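Transcriptional regulator, LRP/AsnC family (Neisseria meningitidis, PDB 2P5V) probably regulates transcription by binding specific DNA sequences through a winged helix-turn-helix domain, and binds calcium ions. Local coordinates at residues K14-L19 / K46-A51; I74-R79 / E86-S91; N120-F125 / A139-V144. One frame throughout, in Å; residues are numbered along the deposited sequence.

Contact 1 of 3, residues K14-L19 / K46-A51; sequences KILQVL and KQLEDA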
# COMPACT_ATOMS: atom_id res chain seq x y z
N LYS G 14 -40.51 6.36 -19.33
CA LYS G 14 -41.25 7.24 -18.42
C LYS G 14 -41.86 6.48 -17.24
O LYS G 14 -41.77 6.93 -16.10
CB LYS G 14 -42.34 7.98 -19.19
CG LYS G 14 -43.16 8.98 -18.36
CD LYS G 14 -42.32 10.17 -17.91
CE LYS G 14 -43.19 11.30 -17.39
NZ LYS G 14 -42.51 12.62 -17.48
N ILE G 15 -42.49 5.34 -17.53
CA ILE G 15 -43.09 4.49 -16.50
C ILE G 15 -42.06 3.98 -15.48
O ILE G 15 -42.33 3.94 -14.28
CB ILE G 15 -43.81 3.26 -17.13
CG1 ILE G 15 -45.12 3.69 -17.79
CG2 ILE G 15 -44.08 2.20 -16.09
CD1 ILE G 15 -45.82 2.57 -18.55
N LEU G 16 -40.89 3.58 -15.97
CA LEU G 16 -39.82 3.09 -15.10
C LEU G 16 -39.24 4.22 -14.24
O LEU G 16 -38.94 4.02 -13.07
CB LEU G 16 -38.72 2.42 -15.92
CG LEU G 16 -39.14 1.14 -16.65
CD1 LEU G 16 -38.17 0.83 -17.77
CD2 LEU G 16 -39.25 -0.04 -15.69
N GLN G 17 -39.08 5.40 -14.82
CA GLN G 17 -38.62 6.55 -14.07
C GLN G 17 -39.60 6.91 -12.96
O GLN G 17 -39.19 7.18 -11.83
CB GLN G 17 -38.42 7.75 -14.99
CG GLN G 17 -37.29 7.59 -15.99
CD GLN G 17 -37.26 8.70 -17.02
OE1 GLN G 17 -38.17 9.53 -17.09
NE2 GLN G 17 -36.22 8.73 -17.84
N VAL G 18 -40.89 6.90 -13.28
CA VAL G 18 -41.93 7.24 -12.31
C VAL G 18 -41.92 6.25 -11.14
O VAL G 18 -41.91 6.66 -9.98
CB VAL G 18 -43.34 7.25 -12.95
CG1 VAL G 18 -44.43 7.20 -11.88
CG2 VAL G 18 -43.52 8.48 -13.83
N LEU G 19 -41.92 4.96 -11.46
CA LEU G 19 -41.99 3.92 -10.44
C LEU G 19 -40.72 3.81 -9.58
O LEU G 19 -40.80 3.41 -8.41
CB LEU G 19 -42.29 2.56 -11.09
CG LEU G 19 -43.70 2.37 -11.64
CD1 LEU G 19 -43.77 1.06 -12.42
CD2 LEU G 19 -44.74 2.40 -10.52
N LYS G 46 -46.96 -4.73 -16.87
CA LYS G 46 -46.91 -6.19 -16.80
C LYS G 46 -45.76 -6.76 -17.63
O LYS G 46 -45.06 -7.67 -17.18
CB LYS G 46 -48.23 -6.79 -17.31
CG LYS G 46 -48.56 -8.15 -16.72
CD LYS G 46 -49.38 -8.03 -15.44
CE LYS G 46 -50.83 -7.67 -15.73
NZ LYS G 46 -51.71 -7.90 -14.56
N GLN G 47 -45.57 -6.24 -18.84
CA GLN G 47 -44.47 -6.65 -19.71
C GLN G 47 -43.12 -6.37 -19.06
O GLN G 47 -42.20 -7.19 -19.12
CB GLN G 47 -44.55 -5.93 -21.07
CG GLN G 47 -45.75 -6.36 -21.94
CD GLN G 47 -46.13 -5.34 -23.02
OE1 GLN G 47 -45.55 -4.25 -23.10
NE2 GLN G 47 -47.12 -5.68 -23.83
N LEU G 48 -43.01 -5.21 -18.42
CA LEU G 48 -41.79 -4.80 -17.73
C LEU G 48 -41.45 -5.71 -16.55
O LEU G 48 -40.28 -6.03 -16.33
CB LEU G 48 -41.91 -3.35 -17.24
CG LEU G 48 -41.98 -2.30 -18.34
CD1 LEU G 48 -42.35 -0.94 -17.76
CD2 LEU G 48 -40.65 -2.23 -19.06
N GLU G 49 -42.47 -6.13 -15.79
CA GLU G 49 -42.27 -7.05 -14.67
C GLU G 49 -41.96 -8.47 -15.15
O GLU G 49 -41.07 -9.13 -14.62
CB GLU G 49 -43.50 -7.08 -13.76
CG GLU G 49 -43.64 -5.86 -12.86
CD GLU G 49 -45.02 -5.74 -12.24
OE1 GLU G 49 -45.78 -6.73 -12.27
OE2 GLU G 49 -45.36 -4.64 -11.75
N ASP G 50 -42.70 -8.93 -16.16
CA ASP G 50 -42.47 -10.25 -16.75
C ASP G 50 -41.10 -10.33 -17.43
O ASP G 50 -40.47 -11.38 -17.42
CB ASP G 50 -43.58 -10.60 -17.75
CG ASP G 50 -44.96 -10.67 -17.10
OD1 ASP G 50 -45.04 -10.76 -15.85
OD2 ASP G 50 -45.96 -10.64 -17.85
N ALA G 51 -40.67 -9.22 -18.02
CA ALA G 51 -39.35 -9.13 -18.66
C ALA G 51 -38.19 -9.16 -17.66
O ALA G 51 -37.04 -9.38 -18.04
CB ALA G 51 -39.26 -7.88 -19.51
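No ring or other flat group meets across this contact, so L48 has neither faces nor edges to pack against; it sets its two methyls against the aliphatic side chains of I15 and L16. L48 CD1 lies between the two residues, 3.8 Å from L16 CD2 and 4.0 Å from I15 CG2, while L48 CD2 lies 4.1 Å from L16 CD1. The leucine fork is thus turned so that each prong finds a different methyl of L16. In I15, chi1 of -74° puts CG1 beside the backbone N and leaves CG2 anti to it, facing L48. The two helices are those of a winged helix-turn-helix domain: helix 10-21, its first long helix, packs against helix 38-50, which by analogy with relatives is probably the recognition helix. Their closest CA atoms, L16 and L48, are 8.5 Å apart, a separation bridged by side chains alone, with no hydrogen bond between the segments. All three residues are buried. L8 and I53 add to the cover of L48, V54 and L156 to that of L16, and L61 of a second subunit also packs on L16. Farther round helix 38-50, E49 OE2 is hydrogen-bonded to Y57 OH of the strand 54-61.

Contact 2 of 3, residues I74-R79 / E86-S91; sequences IRVSIR and EDFAAS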
# COMPACT_ATOMS: atom_id res chain seq x y z
N ILE G 74 -17.04 -2.66 4.27
CA ILE G 74 -16.07 -3.65 4.75
C ILE G 74 -15.38 -4.33 3.58
O ILE G 74 -16.04 -4.85 2.67
CB ILE G 74 -16.72 -4.72 5.65
CG1 ILE G 74 -17.56 -4.05 6.75
CG2 ILE G 74 -15.65 -5.63 6.26
CD1 ILE G 74 -18.48 -5.00 7.51
N ARG G 75 -14.05 -4.27 3.58
CA ARG G 75 -13.23 -4.91 2.57
C ARG G 75 -12.72 -6.25 3.10
O ARG G 75 -11.92 -6.30 4.04
CB ARG G 75 -12.05 -4.01 2.23
CG ARG G 75 -12.39 -2.63 1.68
CD ARG G 75 -11.08 -1.95 1.28
NE ARG G 75 -11.19 -0.54 0.92
CZ ARG G 75 -10.15 0.22 0.54
NH1 ARG G 75 -8.93 -0.30 0.43
NH2 ARG G 75 -10.32 1.51 0.25
N VAL G 76 -13.18 -7.33 2.47
CA VAL G 76 -12.88 -8.69 2.91
C VAL G 76 -11.95 -9.41 1.93
O VAL G 76 -12.14 -9.36 0.70
CB VAL G 76 -14.18 -9.53 3.10
CG1 VAL G 76 -13.85 -10.95 3.61
CG2 VAL G 76 -15.12 -8.83 4.08
N SER G 77 -10.94 -10.05 2.51
CA SER G 77 -10.01 -10.88 1.78
C SER G 77 -10.42 -12.29 2.08
O SER G 77 -10.52 -12.71 3.24
CB SER G 77 -8.56 -10.67 2.24
OG SER G 77 -8.20 -9.30 2.14
N ILE G 78 -10.65 -13.03 1.01
CA ILE G 78 -11.08 -14.39 1.10
C ILE G 78 -9.85 -15.27 1.30
O ILE G 78 -8.74 -14.92 0.88
CB ILE G 78 -11.88 -14.75 -0.19
CG1 ILE G 78 -12.94 -15.81 0.10
CG2 ILE G 78 -10.93 -15.16 -1.34
CD1 ILE G 78 -14.03 -15.32 1.02
N ARG G 79 -10.04 -16.39 1.97
CA ARG G 79 -8.97 -17.38 2.08
C ARG G 79 -8.95 -18.24 0.83
O ARG G 79 -10.00 -18.59 0.29
CB ARG G 79 -9.17 -18.24 3.32
CG ARG G 79 -8.57 -19.64 3.25
CD ARG G 79 -8.91 -20.47 4.48
NE ARG G 79 -8.06 -20.12 5.61
CZ ARG G 79 -8.27 -19.10 6.44
NH1 ARG G 79 -9.32 -18.30 6.31
NH2 ARG G 79 -7.40 -18.88 7.41
N GLU G 86 -17.68 -19.74 -2.09
CA GLU G 86 -19.04 -20.25 -2.01
C GLU G 86 -19.60 -20.19 -0.59
O GLU G 86 -20.70 -19.70 -0.38
CB GLU G 86 -19.05 -21.69 -2.53
CG GLU G 86 -20.43 -22.25 -2.81
CD GLU G 86 -20.37 -23.64 -3.42
OE1 GLU G 86 -19.41 -23.93 -4.16
OE2 GLU G 86 -21.29 -24.43 -3.15
N ASP G 87 -18.83 -20.69 0.38
CA ASP G 87 -19.25 -20.69 1.79
C ASP G 87 -19.46 -19.30 2.36
O ASP G 87 -20.33 -19.09 3.21
CB ASP G 87 -18.22 -21.42 2.66
CG ASP G 87 -18.18 -22.91 2.40
OD1 ASP G 87 -19.12 -23.47 1.79
OD2 ASP G 87 -17.18 -23.53 2.80
N PHE G 88 -18.64 -18.36 1.90
CA PHE G 88 -18.70 -16.99 2.38
C PHE G 88 -19.93 -16.28 1.81
O PHE G 88 -20.65 -15.59 2.54
CB PHE G 88 -17.42 -16.22 2.03
CG PHE G 88 -17.47 -14.76 2.41
CD1 PHE G 88 -17.45 -14.39 3.74
CD2 PHE G 88 -17.58 -13.78 1.44
CE1 PHE G 88 -17.51 -13.05 4.11
CE2 PHE G 88 -17.64 -12.43 1.80
CZ PHE G 88 -17.61 -12.07 3.15
N ALA G 89 -20.15 -16.44 0.51
CA ALA G 89 -21.35 -15.91 -0.12
C ALA G 89 -22.61 -16.42 0.59
O ALA G 89 -23.55 -15.66 0.82
CB ALA G 89 -21.37 -16.26 -1.60
N ALA G 90 -22.62 -17.71 0.95
CA ALA G 90 -23.77 -18.32 1.62
C ALA G 90 -24.07 -17.68 2.97
O ALA G 90 -25.24 -17.43 3.31
CB ALA G 90 -23.53 -19.82 1.78
N SER G 91 -23.03 -17.44 3.76
CA SER G 91 -23.17 -16.82 5.08
C SER G 91 -23.56 -15.35 4.97
O SER G 91 -24.37 -14.87 5.74
CB SER G 91 -21.86 -16.94 5.86
OG SER G 91 -21.45 -18.29 5.95
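F88 reaches from helix 84-94 to strand 70-78, meeting I78 near the root of its ring and V76 at its far end. This is helix-on-sheet packing in the Lrp/AsnC ligand-binding domain, a ferredoxin-like alpha+beta sandwich in which the strand 70-78 and the helix 84-94 form the first beta-alpha pair of a beta-alpha-beta-beta-alpha-beta order. The closest CA atoms, those of I78 and F88, are 8.2 Å apart, and F88 spans the distance because its CG is anti to the backbone N (chi1 176°), which sends the ring out from the helix toward the sheet. I78 CD1 touches F88 CB at 3.6 Å and F88 CG at 3.8 Å, so the methyl sits against CB and the adjoining part of the ring. Its chi2 of 66° folds CD1 round to the helix, although the CB of I78 does not itself point there. V76 and F88 come at each other head-on: V76 CG1 is 4.0 Å from F88 CZ, and V76 CG2 is 4.2 Å from that same carbon, a fork closing on one corner of the phenyl. Neither V76 nor I78 lies flat over the ring or squarely in its plane; both approach obliquely. Y110, whose ring meets that of F88 with planes at about 55°, together with L112, V136 and L130, adds to the apolar cover of the phenylalanine. No hydrogen bond crosses between the two segments. The same strand end also borders a metal site seen in this structure: D109, a calcium ligand together with E107, accepts a hydrogen bond at its OD2 from the backbone N of I78.

Contact 3 of 3, residues N120-F125 / A139-V144; sequences NAFSHF and AQSSFV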
# COMPACT_ATOMS: atom_id res chain seq x y z
N ASN G 120 -19.75 -0.60 18.98
CA ASN G 120 -19.82 -1.82 19.80
C ASN G 120 -20.49 -2.97 19.07
O ASN G 120 -20.02 -4.11 19.14
CB ASN G 120 -20.64 -1.59 21.07
CG ASN G 120 -19.81 -1.08 22.20
OD1 ASN G 120 -18.59 -1.17 22.16
ND2 ASN G 120 -20.46 -0.56 23.23
N ALA G 121 -21.62 -2.68 18.43
CA ALA G 121 -22.31 -3.68 17.63
C ALA G 121 -21.47 -4.05 16.41
O ALA G 121 -21.41 -5.21 16.02
CB ALA G 121 -23.68 -3.17 17.22
N PHE G 122 -20.79 -3.07 15.82
CA PHE G 122 -19.91 -3.36 14.69
C PHE G 122 -18.82 -4.33 15.13
O PHE G 122 -18.54 -5.34 14.48
CB PHE G 122 -19.28 -2.09 14.11
CG PHE G 122 -18.36 -2.37 12.97
CD1 PHE G 122 -18.87 -2.73 11.74
CD2 PHE G 122 -16.99 -2.34 13.14
CE1 PHE G 122 -18.03 -3.04 10.68
CE2 PHE G 122 -16.15 -2.65 12.09
CZ PHE G 122 -16.67 -3.00 10.87
N SER G 123 -18.22 -4.02 16.27
CA SER G 123 -17.19 -4.82 16.85
C SER G 123 -17.62 -6.27 17.12
O SER G 123 -16.87 -7.20 16.85
CB SER G 123 -16.72 -4.17 18.14
OG SER G 123 -15.80 -5.03 18.79
N HIS G 124 -18.82 -6.46 17.67
CA HIS G 124 -19.34 -7.81 17.92
C HIS G 124 -19.50 -8.59 16.62
O HIS G 124 -19.13 -9.76 16.54
CB HIS G 124 -20.67 -7.77 18.67
CG HIS G 124 -20.53 -7.81 20.15
ND1 HIS G 124 -20.48 -6.67 20.93
CD2 HIS G 124 -20.41 -8.85 21.01
CE1 HIS G 124 -20.35 -7.01 22.20
NE2 HIS G 124 -20.31 -8.33 22.27
N PHE G 125 -20.09 -7.94 15.62
CA PHE G 125 -20.25 -8.56 14.31
C PHE G 125 -18.90 -8.99 13.73
O PHE G 125 -18.68 -10.16 13.44
CB PHE G 125 -20.94 -7.60 13.34
CG PHE G 125 -20.99 -8.11 11.94
CD1 PHE G 125 -21.74 -9.24 11.63
CD2 PHE G 125 -20.26 -7.50 10.93
CE1 PHE G 125 -21.78 -9.74 10.35
CE2 PHE G 125 -20.31 -7.99 9.63
CZ PHE G 125 -21.07 -9.11 9.34
N ALA G 139 -10.26 -8.70 7.12
CA ALA G 139 -11.23 -7.65 6.82
C ALA G 139 -10.71 -6.30 7.32
O ALA G 139 -9.98 -6.23 8.29
CB ALA G 139 -12.58 -7.96 7.44
N GLN G 140 -11.07 -5.23 6.62
CA GLN G 140 -10.74 -3.89 7.07
C GLN G 140 -11.84 -2.97 6.59
O GLN G 140 -12.36 -3.17 5.49
CB GLN G 140 -9.38 -3.44 6.54
CG GLN G 140 -9.26 -3.42 5.03
CD GLN G 140 -7.92 -2.91 4.58
OE1 GLN G 140 -6.95 -3.66 4.48
NE2 GLN G 140 -7.85 -1.62 4.32
N SER G 141 -12.18 -1.98 7.40
CA SER G 141 -13.43 -1.27 7.25
C SER G 141 -13.27 0.23 7.31
O SER G 141 -12.40 0.76 8.02
CB SER G 141 -14.40 -1.70 8.35
OG SER G 141 -14.63 -3.10 8.28
N SER G 142 -14.13 0.90 6.55
CA SER G 142 -14.29 2.34 6.58
C SER G 142 -15.75 2.64 6.87
O SER G 142 -16.62 1.77 6.71
CB SER G 142 -13.92 2.95 5.25
OG SER G 142 -12.56 2.70 4.94
N PHE G 143 -16.01 3.86 7.30
CA PHE G 143 -17.33 4.23 7.76
C PHE G 143 -17.73 5.56 7.17
O PHE G 143 -16.90 6.43 6.91
CB PHE G 143 -17.35 4.29 9.30
CG PHE G 143 -16.85 3.04 9.96
CD1 PHE G 143 -17.71 1.98 10.24
CD2 PHE G 143 -15.51 2.90 10.29
CE1 PHE G 143 -17.25 0.81 10.84
CE2 PHE G 143 -15.03 1.73 10.87
CZ PHE G 143 -15.91 0.69 11.16
N VAL G 144 -19.03 5.74 6.99
CA VAL G 144 -19.54 6.94 6.36
C VAL G 144 -19.48 8.13 7.32
O VAL G 144 -20.06 8.10 8.41
CB VAL G 144 -20.98 6.76 5.88
CG1 VAL G 144 -21.47 8.05 5.17
CG2 VAL G 144 -21.05 5.55 4.98
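F122 presents one ring face to F143 and one ring corner to S141, and these three buried side chains are the tight part of the contact. Here the second helix of the ferredoxin-like Lrp/AsnC ligand-binding domain, 119-130, packs on strand 136-150, outermost within this chain, where a strand of a second subunit continues the antiparallel sheet at V144. The two phenyls form a T-shaped (edge-to-face) pair, F143 supplying the edge: the centroids are 4.9 Å apart, the planes stand at 83°, and F143 CE1 hangs 3.7 Å above the F122 plane, over its centre. The shortest carbon approach, F122 CE2 to F143 CZ, is 3.5 Å. S141 OG lies in the plane of the F122 ring, 3.3 Å from F122 CZ. With chi1 at 179° the F122 ring extends straight off the helix to the strand, and F116 adds a second edge-to-face partner. T105 of a third subunit packs on both phenylalanines, so a neighbouring subunit helps cover the ring pair. By contrast, N120 and H124 are exposed, although L145 of a fourth subunit accepts a bond from S123 OG nearby. N120, a calcium ligand elsewhere but without that ion on this chain, binds through ND2 a glycerol probably from the crystallisation liquor. N120 O accepts from H124 N and, at 3.2 Å, from H124 ND1, on opposite faces of its carbonyl plane.

In the fold
Along the chain the three contacts follow in series, 1 then 2 then 3. Contact 1 lies in the winged helix-turn-helix domain, probably DNA-binding, and pairs helices 10-21 and 38-50; its centre is 34 Å from that of contact 2 and 37 Å from that of contact 3, on the opposite side of the chain's centre. Contacts 2 and 3 share the ligand-binding domain, their centres 15 Å apart, and set helices 84-94 and 119-130 against adjoining strands 70-78 and 136-150. A probable hydrogen bond from R75 N to Q140 O (2.8 Å) joins those strands. With nearest atoms about 24 Å from contact 1, the two domains are packed independently, each also touching a second subunit.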